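Local coordinates for protein insensitive (Drosophila melanogaster, PDB 4IX7) that represses genes of neural development by binding palindromic CCAATTGG sites through its BEN domain, and acts as a corepressor for Suppressor of Hairless, at residues K33-I38 / N93-K98; E42-H47 / A100-M105. All blocks are in the same frame, centred on the assembly; numbering follows the deposited sequence. Where two conformers were deposited one is given.

Contact 1: residues K33-I38 / N93-K98; sequences KLLVTI and NAITTK. With nucleotides of chain A.
In the helical core of the BEN domain, helix 27-38 packs through Leu35 and Val36 against the DNA-binding helix 88-112, where Ile95 and Lys98 receive them. The short helical segments cross at -57° with their axes 10.8 Å apart, a spacing that the side chains, chiefly Leu35, span. CD1 of Leu35 lies 3.9 Å from CA of Ile95 and 3.7 Å from CG of Lys98. The leucine and isoleucine side chains cross at about a right angle, CG2 of Ile95 lying 4.0 Å from CD1 of Leu35. The aliphatic part of Lys98 slides past Leu35 in the opposite direction. With CG anti to the backbone N (chi1 176°) and a bend at chi2, the lysine then runs across Val36, whose CG1 presses on CE at a tight 3.4 Å. The ammonium end forms a salt bridge with Glu102 one turn on. Ile76 of helix 70-84 also touches Leu35. Away from this apolar seam, OG1 of Thr96 donates a 2.7 Å hydrogen bond to OP2 of DA7 of chain A. In this BEN domain, helix 88-112 thus packs on the helical core with one face and meets the DNA backbone with another.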
loop_
_atom_site.group_PDB
_atom_site.type_symbol
_atom_site.label_atom_id
_atom_site.label_comp_id
_atom_site.label_asym_id
_atom_site.label_seq_id
_atom_site.Cartn_x
_atom_site.Cartn_y
_atom_site.Cartn_z
ATOM N N LYS C 33 2.347 17.911 1.257
ATOM C CA LYS C 33 2.644 19.340 1.203
ATOM C C LYS C 33 3.159 19.745 -0.169
ATOM O O LYS C 33 2.744 20.769 -0.717
ATOM C CB LYS C 33 3.642 19.752 2.286
ATOM C CG LYS C 33 3.918 21.254 2.325
ATOM C CD LYS C 33 2.629 22.057 2.504
ATOM C CE LYS C 33 2.923 23.492 2.936
ATOM N NZ LYS C 33 1.689 24.313 3.123
ATOM N N LEU C 34 4.060 18.944 -0.728
ATOM C CA LEU C 34 4.571 19.252 -2.060
ATOM C C LEU C 34 3.426 19.227 -3.066
ATOM O O LEU C 34 3.332 20.105 -3.921
ATOM C CB LEU C 34 5.676 18.269 -2.465
ATOM C CG LEU C 34 6.985 18.379 -1.674
ATOM C CD1 LEU C 34 7.900 17.201 -1.975
ATOM C CD2 LEU C 34 7.681 19.689 -2.018
ATOM N N LEU C 35 2.559 18.222 -2.973
ATOM C CA LEU C 35 1.442 18.114 -3.911
ATOM C C LEU C 35 0.528 19.331 -3.927
ATOM O O LEU C 35 0.163 19.808 -4.998
ATOM C CB LEU C 35 0.609 16.865 -3.628
ATOM C CG LEU C 35 1.220 15.529 -4.052
ATOM C CD1 LEU C 35 0.391 14.408 -3.449
ATOM C CD2 LEU C 35 1.317 15.369 -5.577
ATOM N N VAL C 36 0.148 19.838 -2.757
ATOM C CA VAL C 36 -0.771 20.974 -2.725
ATOM C C VAL C 36 -0.077 22.288 -3.046
ATOM O O VAL C 36 -0.737 23.309 -3.236
ATOM C CB VAL C 36 -1.533 21.079 -1.389
ATOM C CG1 VAL C 36 -2.381 19.824 -1.190
ATOM C CG2 VAL C 36 -0.565 21.320 -0.222
ATOM N N THR C 37 1.253 22.260 -3.091
ATOM C CA THR C 37 2.020 23.432 -3.505
ATOM C C THR C 37 2.171 23.472 -5.024
ATOM O O THR C 37 2.130 24.543 -5.641
ATOM C CB THR C 37 3.415 23.452 -2.831
ATOM O OG1 THR C 37 3.253 23.410 -1.407
ATOM C CG2 THR C 37 4.165 24.739 -3.188
ATOM N N ILE C 38 2.287 22.295 -5.628
ATOM C CA ILE C 38 2.634 22.158 -7.042
ATOM C C ILE C 38 1.393 22.036 -7.935
ATOM O O ILE C 38 1.392 22.502 -9.084
ATOM C CB ILE C 38 3.572 20.946 -7.233
ATOM C CG1 ILE C 38 4.947 21.257 -6.633
ATOM C CG2 ILE C 38 3.686 20.538 -8.693
ATOM C CD1 ILE C 38 5.761 20.014 -6.330
ATOM N N ASN C 93 2.470 5.795 -3.176
ATOM C CA ASN C 93 1.280 5.465 -2.401
ATOM C C ASN C 93 0.709 6.692 -1.708
ATOM O O ASN C 93 -0.510 6.874 -1.649
ATOM C CB ASN C 93 1.539 4.360 -1.381
ATOM C CG ASN C 93 0.306 4.033 -0.581
ATOM O OD1 ASN C 93 0.246 4.292 0.623
ATOM N ND2 ASN C 93 -0.712 3.494 -1.254
ATOM N N ALA C 94 1.585 7.557 -1.210
ATOM C CA ALA C 94 1.115 8.795 -0.610
ATOM C C ALA C 94 0.404 9.687 -1.624
ATOM O O ALA C 94 -0.600 10.322 -1.291
ATOM C CB ALA C 94 2.267 9.537 0.055
ATOM N N ILE C 95 0.908 9.738 -2.858
ATOM C CA ILE C 95 0.253 10.524 -3.901
ATOM C C ILE C 95 -1.127 9.950 -4.235
ATOM O O ILE C 95 -2.114 10.691 -4.334
ATOM C CB ILE C 95 1.104 10.599 -5.183
ATOM C CG1 ILE C 95 2.485 11.179 -4.865
ATOM C CG2 ILE C 95 0.399 11.473 -6.211
ATOM C CD1 ILE C 95 3.475 11.095 -6.030
ATOM N N THR C 96 -1.209 8.628 -4.380
ATOM C CA THR C 96 -2.496 7.979 -4.644
ATOM C C THR C 96 -3.523 8.351 -3.581
ATOM O O THR C 96 -4.671 8.687 -3.887
ATOM C CB THR C 96 -2.339 6.431 -4.693
ATOM O OG1 THR C 96 -1.505 6.058 -5.806
ATOM C CG2 THR C 96 -3.693 5.750 -4.801
ATOM N N THR C 97 -3.102 8.304 -2.326
ATOM C CA THR C 97 -4.003 8.584 -1.226
ATOM C C THR C 97 -4.438 10.043 -1.241
ATOM O O THR C 97 -5.612 10.346 -1.081
ATOM C CB THR C 97 -3.347 8.259 0.124
ATOM O OG1 THR C 97 -2.856 6.905 0.108
ATOM C CG2 THR C 97 -4.376 8.412 1.247
ATOM N N LYS C 98 -3.494 10.948 -1.470
ATOM C CA LYS C 98 -3.826 12.369 -1.479
ATOM C C LYS C 98 -4.805 12.710 -2.613
ATOM O O LYS C 98 -5.735 13.511 -2.425
ATOM C CB LYS C 98 -2.556 13.219 -1.574
ATOM C CG LYS C 98 -2.807 14.727 -1.679
ATOM C CD LYS C 98 -3.703 15.221 -0.544
ATOM C CE LYS C 98 -3.670 16.731 -0.437
ATOM N NZ LYS C 98 -4.610 17.263 0.610
ATOM P P DA A 7 -3.218 4.850 -9.353
ATOM O OP1 DA A 7 -2.944 5.650 -10.570
ATOM O OP2 DA A 7 -2.897 5.375 -8.005
ATOM O "O5'" DA A 7 -4.750 4.480 -9.314
ATOM C "C5'" DA A 7 -5.360 4.044 -10.521
ATOM C "C4'" DA A 7 -6.843 3.866 -10.278
ATOM O "O4'" DA A 7 -7.039 2.641 -9.517
ATOM C "C3'" DA A 7 -7.543 4.977 -9.500
ATOM O "O3'" DA A 7 -8.884 5.086 -9.988
ATOM C "C2'" DA A 7 -7.532 4.471 -8.053
ATOM C "C1'" DA A 7 -7.608 2.955 -8.257
ATOM N N9 DA A 7 -6.894 2.165 -7.247
ATOM C C8 DA A 7 -5.673 2.441 -6.680
ATOM N N7 DA A 7 -5.294 1.549 -5.790
ATOM C C5 DA A 7 -6.330 0.617 -5.781
ATOM C C6 DA A 7 -6.545 -0.567 -5.047
ATOM N N6 DA A 7 -5.675 -1.057 -4.142
ATOM N N1 DA A 7 -7.689 -1.244 -5.285
ATOM C C2 DA A 7 -8.567 -0.768 -6.183
ATOM N N3 DA A 7 -8.475 0.336 -6.933
ATOM C C4 DA A 7 -7.329 0.996 -6.666
#

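Contact 2: residues E42-H47 / A100-M105; sequences ETLATH and ADENKM. With nucleotides of chain B; nucleotides of chain A.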
loop_
_atom_site.group_PDB
_atom_site.type_symbol
_atom_site.label_atom_id
_atom_site.label_comp_id
_atom_site.label_asym_id
_atom_site.label_seq_id
_atom_site.Cartn_x
_atom_site.Cartn_y
_atom_site.Cartn_z
ATOM N N GLU C 42 -8.164 20.984 -7.520
ATOM C CA GLU C 42 -9.023 20.438 -8.572
ATOM C C GLU C 42 -8.274 19.424 -9.435
ATOM O O GLU C 42 -8.826 18.390 -9.801
ATOM C CB GLU C 42 -9.621 21.547 -9.440
ATOM C CG GLU C 42 -10.748 21.081 -10.367
ATOM C CD GLU C 42 -10.280 20.726 -11.775
ATOM O OE1 GLU C 42 -11.106 20.205 -12.561
ATOM O OE2 GLU C 42 -9.096 20.966 -12.105
ATOM N N THR C 43 -7.018 19.725 -9.753
ATOM C CA THR C 43 -6.178 18.790 -10.496
ATOM C C THR C 43 -5.981 17.483 -9.720
ATOM O O THR C 43 -6.112 16.389 -10.281
ATOM C CB THR C 43 -4.807 19.420 -10.816
ATOM O OG1 THR C 43 -4.998 20.592 -11.621
ATOM C CG2 THR C 43 -3.942 18.446 -11.569
ATOM N N LEU C 44 -5.671 17.603 -8.429
ATOM C CA LEU C 44 -5.483 16.428 -7.587
ATOM C C LEU C 44 -6.762 15.606 -7.496
ATOM O O LEU C 44 -6.723 14.375 -7.419
ATOM C CB LEU C 44 -5.046 16.848 -6.179
ATOM C CG LEU C 44 -3.697 17.567 -6.113
ATOM C CD1 LEU C 44 -3.419 18.014 -4.678
ATOM C CD2 LEU C 44 -2.583 16.657 -6.604
ATOM N N ALA C 45 -7.900 16.295 -7.505
ATOM C CA ALA C 45 -9.174 15.611 -7.319
ATOM C C ALA C 45 -9.632 14.877 -8.579
ATOM O O ALA C 45 -10.443 13.953 -8.506
ATOM C CB ALA C 45 -10.226 16.596 -6.882
ATOM N N THR C 46 -9.105 15.278 -9.729
ATOM C CA THR C 46 -9.566 14.726 -11.009
ATOM C C THR C 46 -8.532 13.887 -11.742
ATOM O O THR C 46 -8.826 13.345 -12.806
ATOM C CB THR C 46 -10.000 15.850 -11.970
ATOM O OG1 THR C 46 -8.909 16.767 -12.172
ATOM C CG2 THR C 46 -11.194 16.594 -11.407
ATOM N N HIS C 47 -7.325 13.791 -11.190
ATOM C CA HIS C 47 -6.242 13.036 -11.810
ATOM C C HIS C 47 -5.799 11.910 -10.889
ATOM O O HIS C 47 -6.191 11.860 -9.722
ATOM C CB HIS C 47 -5.050 13.947 -12.112
ATOM C CG HIS C 47 -5.288 14.886 -13.254
ATOM N ND1 HIS C 47 -6.304 15.825 -13.258
ATOM C CD2 HIS C 47 -4.645 15.025 -14.438
ATOM C CE1 HIS C 47 -6.264 16.503 -14.393
ATOM N NE2 HIS C 47 -5.271 16.039 -15.126
ATOM N N ALA C 100 -6.987 10.670 -3.889
ATOM C CA ALA C 100 -8.278 10.132 -3.453
ATOM C C ALA C 100 -8.926 11.033 -2.406
ATOM O O ALA C 100 -10.135 11.247 -2.430
ATOM C CB ALA C 100 -8.106 8.718 -2.919
ATOM N N ASP C 101 -8.114 11.581 -1.504
ATOM C CA ASP C 101 -8.613 12.502 -0.478
ATOM C C ASP C 101 -9.211 13.773 -1.103
ATOM O O ASP C 101 -10.284 14.244 -0.695
ATOM C CB ASP C 101 -7.495 12.884 0.500
ATOM C CG ASP C 101 -7.036 11.717 1.374
ATOM O OD1 ASP C 101 -7.780 10.722 1.511
ATOM O OD2 ASP C 101 -5.933 11.811 1.959
ATOM N N GLU C 102 -8.531 14.318 -2.106
ATOM C CA GLU C 102 -9.007 15.536 -2.764
ATOM C C GLU C 102 -10.252 15.267 -3.593
ATOM O O GLU C 102 -11.141 16.113 -3.696
ATOM C CB GLU C 102 -7.905 16.164 -3.616
ATOM C CG GLU C 102 -6.754 16.719 -2.794
ATOM C CD GLU C 102 -7.144 17.919 -1.932
ATOM O OE1 GLU C 102 -8.218 18.536 -2.148
ATOM O OE2 GLU C 102 -6.358 18.260 -1.024
ATOM N N ASN C 103 -10.321 14.082 -4.183
ATOM C CA ASN C 103 -11.513 13.688 -4.914
ATOM C C ASN C 103 -12.724 13.643 -3.988
ATOM O O ASN C 103 -13.807 14.075 -4.366
ATOM C CB ASN C 103 -11.303 12.338 -5.593
ATOM C CG ASN C 103 -12.513 11.886 -6.377
ATOM O OD1 ASN C 103 -13.369 11.172 -5.857
ATOM N ND2 ASN C 103 -12.588 12.296 -7.641
ATOM N N LYS C 104 -12.539 13.126 -2.777
ATOM C CA LYS C 104 -13.644 13.040 -1.824
ATOM C C LYS C 104 -14.148 14.423 -1.476
ATOM O O LYS C 104 -15.356 14.670 -1.377
ATOM C CB LYS C 104 -13.207 12.312 -0.559
ATOM C CG LYS C 104 -13.134 10.811 -0.729
ATOM C CD LYS C 104 -12.333 10.176 0.386
ATOM C CE LYS C 104 -12.275 8.675 0.191
ATOM N NZ LYS C 104 -11.434 8.030 1.234
HETATM N N MSE C 105 -13.204 15.331 -1.306
HETATM C CA MSE C 105 -13.560 16.705 -0.996
HETATM C C MSE C 105 -14.283 17.397 -2.160
HETATM O O MSE C 105 -15.241 18.141 -1.937
HETATM C CB MSE C 105 -12.315 17.450 -0.530
HETATM C CG MSE C 105 -11.780 16.848 0.744
HETATM SE SE MSE C 105 -13.003 17.294 2.184
HETATM C CE MSE C 105 -12.637 19.189 1.922
ATOM P P DT B 3 -3.588 16.666 5.392
ATOM O OP1 DT B 3 -2.359 17.374 5.817
ATOM O OP2 DT B 3 -3.948 16.515 3.976
ATOM O "O5'" DT B 3 -3.532 15.186 6.009
ATOM C "C5'" DT B 3 -3.167 15.064 7.358
ATOM C "C4'" DT B 3 -3.275 13.608 7.748
ATOM O "O4'" DT B 3 -4.674 13.231 7.726
ATOM C "C3'" DT B 3 -2.562 12.637 6.811
ATOM O "O3'" DT B 3 -1.584 11.927 7.584
ATOM C "C2'" DT B 3 -3.681 11.755 6.266
ATOM C "C1'" DT B 3 -4.747 11.869 7.337
ATOM N N1 DT B 3 -6.137 11.631 6.887
ATOM C C2 DT B 3 -6.932 10.769 7.625
ATOM O O2 DT B 3 -6.533 10.169 8.615
ATOM N N3 DT B 3 -8.209 10.625 7.144
ATOM C C4 DT B 3 -8.765 11.270 6.058
ATOM O O4 DT B 3 -9.928 11.073 5.716
ATOM C C5 DT B 3 -7.887 12.163 5.347
ATOM C C7 DT B 3 -8.380 12.908 4.141
ATOM C C6 DT B 3 -6.637 12.315 5.796
ATOM P P DC B 4 -0.623 10.851 6.889
ATOM O OP1 DC B 4 0.625 10.767 7.684
ATOM O OP2 DC B 4 -0.574 11.140 5.438
ATOM O "O5'" DC B 4 -1.436 9.494 7.027
ATOM C "C5'" DC B 4 -1.725 9.021 8.335
ATOM C "C4'" DC B 4 -2.678 7.854 8.222
ATOM O "O4'" DC B 4 -3.918 8.301 7.636
ATOM C "C3'" DC B 4 -2.206 6.745 7.286
ATOM O "O3'" DC B 4 -1.755 5.705 8.137
ATOM C "C2'" DC B 4 -3.442 6.351 6.471
ATOM C "C1'" DC B 4 -4.556 7.150 7.121
ATOM N N1 DC B 4 -5.592 7.650 6.180
ATOM C C2 DC B 4 -6.905 7.184 6.292
ATOM O O2 DC B 4 -7.163 6.363 7.176
ATOM N N3 DC B 4 -7.843 7.640 5.432
ATOM C C4 DC B 4 -7.512 8.529 4.484
ATOM N N4 DC B 4 -8.475 8.960 3.649
ATOM C C5 DC B 4 -6.170 9.002 4.342
ATOM C C6 DC B 4 -5.251 8.542 5.202
ATOM P P DG A 10 -18.271 5.133 -0.380
ATOM O OP1 DG A 10 -19.720 4.930 -0.653
ATOM O OP2 DG A 10 -17.687 6.477 -0.568
ATOM O "O5'" DG A 10 -17.959 4.676 1.100
ATOM C "C5'" DG A 10 -18.414 3.405 1.520
ATOM C "C4'" DG A 10 -18.165 3.247 3.003
ATOM O "O4'" DG A 10 -16.740 3.237 3.296
ATOM C "C3'" DG A 10 -18.741 4.350 3.878
ATOM O "O3'" DG A 10 -19.132 3.707 5.078
ATOM C "C2'" DG A 10 -17.564 5.305 4.072
ATOM C "C1'" DG A 10 -16.361 4.376 4.049
ATOM N N9 DG A 10 -15.179 4.872 3.347
ATOM C C8 DG A 10 -15.123 5.728 2.275
ATOM N N7 DG A 10 -13.907 5.941 1.845
ATOM C C5 DG A 10 -13.111 5.147 2.665
ATOM C C6 DG A 10 -11.708 4.962 2.690
ATOM O O6 DG A 10 -10.859 5.480 1.944
ATOM N N1 DG A 10 -11.303 4.083 3.683
ATOM C C2 DG A 10 -12.147 3.451 4.564
ATOM N N2 DG A 10 -11.580 2.638 5.469
ATOM N N3 DG A 10 -13.467 3.618 4.559
ATOM C C4 DG A 10 -13.879 4.470 3.588
#
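A side-chain amide bonds straight to a backbone carbonyl of the neighbouring helix here: ND2 of Asn103 gives its hydrogen to the carbonyl O of Ala45, in the last turn of helix 41-46. The bond is 2.8 Å long and nearly straight (173° at the hydrogen). It meets the acceptor almost along the C=O axis and lies in the amide plane of Asn103. CG of Asn103 stands anti to the backbone N (chi1 -180°), which carries the amide out to this carbonyl, while OD1 has a weak bond to Lys107. The axes of the short segments approach to 7.1 Å and cross at -104°, close enough for the small Ala45 to sit directly on the other backbone, its CB 3.3 Å from O of Glu102. Beside it, CB of Leu44 rests 3.8 Å from CG of Glu102. The chain of Glu102 bends at chi2 and leads its carboxylate away from residues 42-47, and OE2, the partner of Lys98, also pairs with Arg41, the first residue of helix 41-46. Other residues of 100-105 turn to the major-groove edges of the bases. N4 of DC4 of chain B donates to OD1 of Asp101 at 2.9 Å, and the methyl C7 of DT3 of chain B lies 3.3 Å from CG of the same carboxylate, whose OD2 pairs with Arg32. Extended beyond CG, Lys104 brings NZ to 2.7 Å from O6 of DG10 of chain A, and NZ also bonds O6 of a further guanine. A carboxylate accepting from a cytosine amine and an ammonium donating to guanine O6 each match the base they meet, consistent with selection of G·C pairs in the CCAATTGG site.

Both contacts are buried and share helix 88-112, which meets helix 27-38 in contact 1 and, further along, the next helix 41-46 in contact 2. Contact 1 lies near the centre of the chain and is held by apolar packing across widely spaced helices; contact 2, about 10 Å away between centres, brings the backbones closer and adds a hydrogen bond. They meet where CD1 of Leu44 touches Val36, and Lys98 of one and Glu102 of the other are paired along the shared helix. Their DNA chemistry differs too: in contact 1 Thr96 binds a phosphate, whereas in contact 2 Asp101 and Lys104 bind base edges.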